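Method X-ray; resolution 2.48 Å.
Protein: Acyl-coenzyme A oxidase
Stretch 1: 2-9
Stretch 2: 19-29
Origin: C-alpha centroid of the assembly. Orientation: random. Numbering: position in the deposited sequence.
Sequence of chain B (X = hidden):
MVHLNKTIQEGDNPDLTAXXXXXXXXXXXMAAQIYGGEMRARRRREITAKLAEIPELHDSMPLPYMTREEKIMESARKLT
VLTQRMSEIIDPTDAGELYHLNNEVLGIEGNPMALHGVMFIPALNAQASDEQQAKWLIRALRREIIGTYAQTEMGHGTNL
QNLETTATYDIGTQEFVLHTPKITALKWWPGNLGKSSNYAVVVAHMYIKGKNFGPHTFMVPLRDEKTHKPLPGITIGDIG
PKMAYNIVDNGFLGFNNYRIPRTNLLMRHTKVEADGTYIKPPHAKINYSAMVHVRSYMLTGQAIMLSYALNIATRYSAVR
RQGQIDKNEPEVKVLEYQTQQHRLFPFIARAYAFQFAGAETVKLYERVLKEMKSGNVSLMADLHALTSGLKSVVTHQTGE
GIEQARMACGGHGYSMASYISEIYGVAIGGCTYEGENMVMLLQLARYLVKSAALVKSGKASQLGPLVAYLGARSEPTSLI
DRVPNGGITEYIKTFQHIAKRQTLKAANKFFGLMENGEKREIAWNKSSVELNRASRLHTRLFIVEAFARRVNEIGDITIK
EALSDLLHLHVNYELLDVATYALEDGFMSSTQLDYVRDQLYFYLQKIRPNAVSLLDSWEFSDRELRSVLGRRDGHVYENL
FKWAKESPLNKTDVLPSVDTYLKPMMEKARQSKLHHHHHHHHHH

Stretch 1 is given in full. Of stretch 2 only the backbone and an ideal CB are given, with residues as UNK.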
# COMPACT_ATOMS: atom_id res chain seq x y z
N VAL B 2 -18.52 32.06 18.45
CA VAL B 2 -17.82 31.00 17.71
C VAL B 2 -17.63 31.38 16.24
O VAL B 2 -18.00 32.47 15.78
CB VAL B 2 -18.55 29.59 17.80
CG1 VAL B 2 -18.41 28.95 19.18
CG2 VAL B 2 -20.01 29.70 17.40
N HIS B 3 -17.05 30.42 15.53
CA HIS B 3 -16.79 30.44 14.11
C HIS B 3 -17.66 29.38 13.45
O HIS B 3 -18.23 28.51 14.11
CB HIS B 3 -15.31 30.17 13.82
CG HIS B 3 -14.37 31.14 14.47
ND1 HIS B 3 -13.56 30.80 15.54
CD2 HIS B 3 -14.10 32.44 14.20
CE1 HIS B 3 -12.83 31.85 15.89
NE2 HIS B 3 -13.14 32.86 15.10
N LEU B 4 -17.79 29.48 12.12
CA LEU B 4 -18.45 28.40 11.38
C LEU B 4 -17.78 27.04 11.63
O LEU B 4 -18.46 26.02 11.75
CB LEU B 4 -18.46 28.77 9.90
CG LEU B 4 -19.48 29.90 9.61
CD1 LEU B 4 -19.37 30.48 8.19
CD2 LEU B 4 -20.93 29.44 9.91
N ASN B 5 -16.45 27.00 11.73
CA ASN B 5 -15.75 25.75 12.04
C ASN B 5 -15.72 25.56 13.55
O ASN B 5 -15.18 26.40 14.29
CB ASN B 5 -14.34 25.75 11.42
CG ASN B 5 -13.56 24.46 11.71
OD1 ASN B 5 -13.33 24.11 12.88
ND2 ASN B 5 -13.17 23.73 10.66
N LYS B 6 -16.36 24.50 14.03
CA LYS B 6 -16.54 24.26 15.46
C LYS B 6 -15.37 23.54 16.10
O LYS B 6 -15.45 23.22 17.29
CB LYS B 6 -17.83 23.46 15.71
CG LYS B 6 -19.07 24.18 15.25
CD LYS B 6 -19.18 25.51 15.96
CE LYS B 6 -20.49 26.17 15.69
NZ LYS B 6 -20.57 26.70 14.31
N THR B 7 -14.32 23.23 15.33
CA THR B 7 -13.16 22.54 15.89
C THR B 7 -12.06 23.50 16.36
O THR B 7 -11.22 23.09 17.18
CB THR B 7 -12.65 21.55 14.85
OG1 THR B 7 -13.73 20.67 14.50
CG2 THR B 7 -11.50 20.72 15.37
N ILE B 8 -12.09 24.77 15.94
CA ILE B 8 -11.09 25.74 16.37
C ILE B 8 -11.12 25.86 17.89
O ILE B 8 -12.19 25.93 18.50
CB ILE B 8 -11.37 27.11 15.72
CG1 ILE B 8 -11.31 27.02 14.19
CG2 ILE B 8 -10.41 28.21 16.24
CD1 ILE B 8 -11.93 28.24 13.51
N GLN B 9 -9.94 25.90 18.51
CA GLN B 9 -9.82 26.24 19.93
C GLN B 9 -8.74 27.29 20.11
O GLN B 9 -7.82 27.39 19.29
CB GLN B 9 -9.50 25.00 20.79
CG GLN B 9 -10.63 24.01 20.92
CD GLN B 9 -10.27 22.85 21.82
OE1 GLN B 9 -9.52 23.00 22.79
NE2 GLN B 9 -10.78 21.66 21.50
N UNK B 19 -6.54 27.85 8.14
CA UNK B 19 -7.27 27.04 7.18
C UNK B 19 -8.70 26.76 7.63
O UNK B 19 -9.55 26.39 6.81
CB UNK B 19 -6.53 25.72 6.94
N UNK B 20 -8.98 26.88 8.92
CA UNK B 20 -10.32 26.66 9.44
C UNK B 20 -11.19 27.90 9.34
O UNK B 20 -12.41 27.78 9.12
CB UNK B 20 -10.25 26.20 10.90
N UNK B 21 -10.58 29.09 9.46
CA UNK B 21 -11.33 30.34 9.43
C UNK B 21 -11.99 30.61 8.09
O UNK B 21 -12.95 31.38 8.04
CB UNK B 21 -10.41 31.51 9.78
N UNK B 22 -11.52 29.98 7.01
CA UNK B 22 -12.10 30.16 5.68
C UNK B 22 -13.33 29.28 5.43
O UNK B 22 -13.91 29.33 4.34
CB UNK B 22 -11.04 29.86 4.62
N UNK B 23 -13.79 28.52 6.43
CA UNK B 23 -15.00 27.72 6.24
C UNK B 23 -16.19 28.61 5.86
O UNK B 23 -16.40 29.67 6.44
CB UNK B 23 -15.32 26.93 7.51
N UNK B 24 -16.98 28.14 4.90
CA UNK B 24 -18.21 28.79 4.47
C UNK B 24 -19.45 28.09 5.01
O UNK B 24 -20.56 28.42 4.56
CB UNK B 24 -18.27 28.84 2.94
N UNK B 25 -19.29 27.13 5.92
CA UNK B 25 -20.40 26.36 6.44
C UNK B 25 -20.09 25.92 7.86
O UNK B 25 -18.93 25.85 8.28
CB UNK B 25 -20.69 25.15 5.55
N UNK B 26 -21.17 25.57 8.57
CA UNK B 26 -21.13 25.15 9.97
C UNK B 26 -20.81 23.65 10.05
O UNK B 26 -21.60 22.82 9.59
CB UNK B 26 -22.46 25.46 10.66
N UNK B 27 -19.69 23.30 10.68
CA UNK B 27 -19.26 21.91 10.65
C UNK B 27 -20.14 21.01 11.51
O UNK B 27 -20.22 19.80 11.24
CB UNK B 27 -17.81 21.81 11.11
N UNK B 28 -20.83 21.55 12.53
CA UNK B 28 -21.84 20.76 13.23
C UNK B 28 -22.94 20.33 12.28
O UNK B 28 -23.48 19.21 12.40
CB UNK B 28 -22.43 21.55 14.40
N UNK B 29 -23.34 21.23 11.36
CA UNK B 29 -24.40 20.94 10.39
C UNK B 29 -23.94 19.95 9.34
O UNK B 29 -24.71 19.08 8.91
CB UNK B 29 -24.87 22.23 9.71

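Position 19 has nothing of stretch 1 within 5.5 Å of its ideal CB, so stretch 1 sets no preference; it is Glu 19.

Position 20 is helical and its CB points toward stretch 1, 3.6 Å from Ile 8 CG1 and 3.8 Å from Asn 5 CG. A long chain could run past Asn 5 toward Thr 7. Met, Gln, Lys or Arg would suit. It is Arg 20. Its CB packs on Ile 8 CG1 at 3.6 Å, and its guanidinium takes Thr 7 CG2 over one face, with NH2 to CG2 at 3.5 Å. Its backbone O and Asn 5 N are each 3.0 Å from water 1, which bridges them.

At position 21 the CB points sideways, 5.2 Å from Ile 8 CD1. The imidazole of His 3 also lies nearby. A medium apolar side chain, Leu, Ile or Met, could reach both. Leu 21 does: CD2 is 3.8 Å from Ile 8 CD1 and sits over a face of the His 3 ring, 3.7 Å from its centroid.

Position 22 is out of reach, and many residues would do as far as stretch 1 goes; it is Thr 22.

Position 23 points toward stretch 1, 4.2 Å from Asn 5 CB and 4.4 Å from Leu 4 CB. A small apolar residue fits this spacing. Ala 23 packs its methyl against both.

Position 24 points away, so stretch 1 constrains its side chain little and many residues would do; it is Thr 24. Position 25 also points away, in an extended backbone. Stretch 1 again sets little limit, polar or apolar. Phe 25 meets stretch 1 through its backbone, with O 3.4 Å from Leu 4 CB.

Position 26 precedes a helix. Its CB points sideways, 4.3 Å from Lys 6 NZ. The charge favours Asp or Glu; Asn or Ser could also cap. Asp 26 does both jobs. OD1 forms a salt bridge with Lys 6 NZ at 3.1 Å, a weak hydrogen bond, and weakly accepts from the backbone N of position 28.

Position 27 points toward stretch 1. Its N donates to Leu 4 O at 3.2 Å, and its CB is 4.2 Å from Lys 6 N, a backbone donor within reach of a hydroxyl here. Ser or Thr would serve. In Thr 27, chi1 is p and OG1 accepts from Lys 6 N at 3.0 Å.

Position 28 has its CB 4.4 Å from Lys 6 CG. A flat ring or an aliphatic chain could cover that methylene stem. His 28 lays its ring face on it, with the centroid 3.4 Å from Lys 6 CG.

Position 29 is out of reach, so stretch 1 would allow many residues; it is Ala 29.

Stretch 2, residues 19-29: ERLTATFDTHA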
# COMPACT_ATOMS: atom_id res chain seq x y z
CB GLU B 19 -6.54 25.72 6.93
CG GLU B 19 -5.17 25.87 6.29
CD GLU B 19 -5.24 26.59 4.96
OE1 GLU B 19 -6.25 26.39 4.21
OE2 GLU B 19 -4.29 27.36 4.66
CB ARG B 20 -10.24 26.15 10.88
CG ARG B 20 -9.63 24.73 10.97
CD ARG B 20 -9.43 24.23 12.41
NE ARG B 20 -9.33 22.77 12.49
CZ ARG B 20 -8.59 22.11 13.39
NH1 ARG B 20 -7.87 22.76 14.30
NH2 ARG B 20 -8.58 20.80 13.40
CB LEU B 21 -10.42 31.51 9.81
CG LEU B 21 -10.04 31.53 11.30
CD1 LEU B 21 -8.99 32.60 11.56
CD2 LEU B 21 -11.26 31.73 12.16
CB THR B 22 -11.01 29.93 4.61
OG1 THR B 22 -10.39 28.65 4.77
CG2 THR B 22 -9.92 31.02 4.67
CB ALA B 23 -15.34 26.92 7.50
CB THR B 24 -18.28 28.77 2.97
OG1 THR B 24 -18.47 27.41 2.58
CG2 THR B 24 -16.99 29.27 2.37
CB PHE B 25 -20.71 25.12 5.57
CG PHE B 25 -19.59 24.12 5.51
CD1 PHE B 25 -18.58 24.23 4.57
CD2 PHE B 25 -19.55 23.05 6.41
CE1 PHE B 25 -17.55 23.33 4.54
CE2 PHE B 25 -18.52 22.14 6.38
CZ PHE B 25 -17.53 22.27 5.45
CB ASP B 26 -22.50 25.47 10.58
CG ASP B 26 -22.67 24.96 12.00
OD1 ASP B 26 -21.72 24.42 12.60
OD2 ASP B 26 -23.81 25.09 12.52
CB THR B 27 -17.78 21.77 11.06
OG1 THR B 27 -17.57 22.26 12.39
CG2 THR B 27 -16.87 22.54 10.10
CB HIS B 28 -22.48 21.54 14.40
CG HIS B 28 -21.64 21.64 15.63
ND1 HIS B 28 -20.50 20.89 15.84
CD2 HIS B 28 -21.78 22.42 16.73
CE1 HIS B 28 -19.98 21.20 17.01
NE2 HIS B 28 -20.73 22.12 17.58
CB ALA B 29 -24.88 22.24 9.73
O HOH W 1 -14.59 29.13 10.68
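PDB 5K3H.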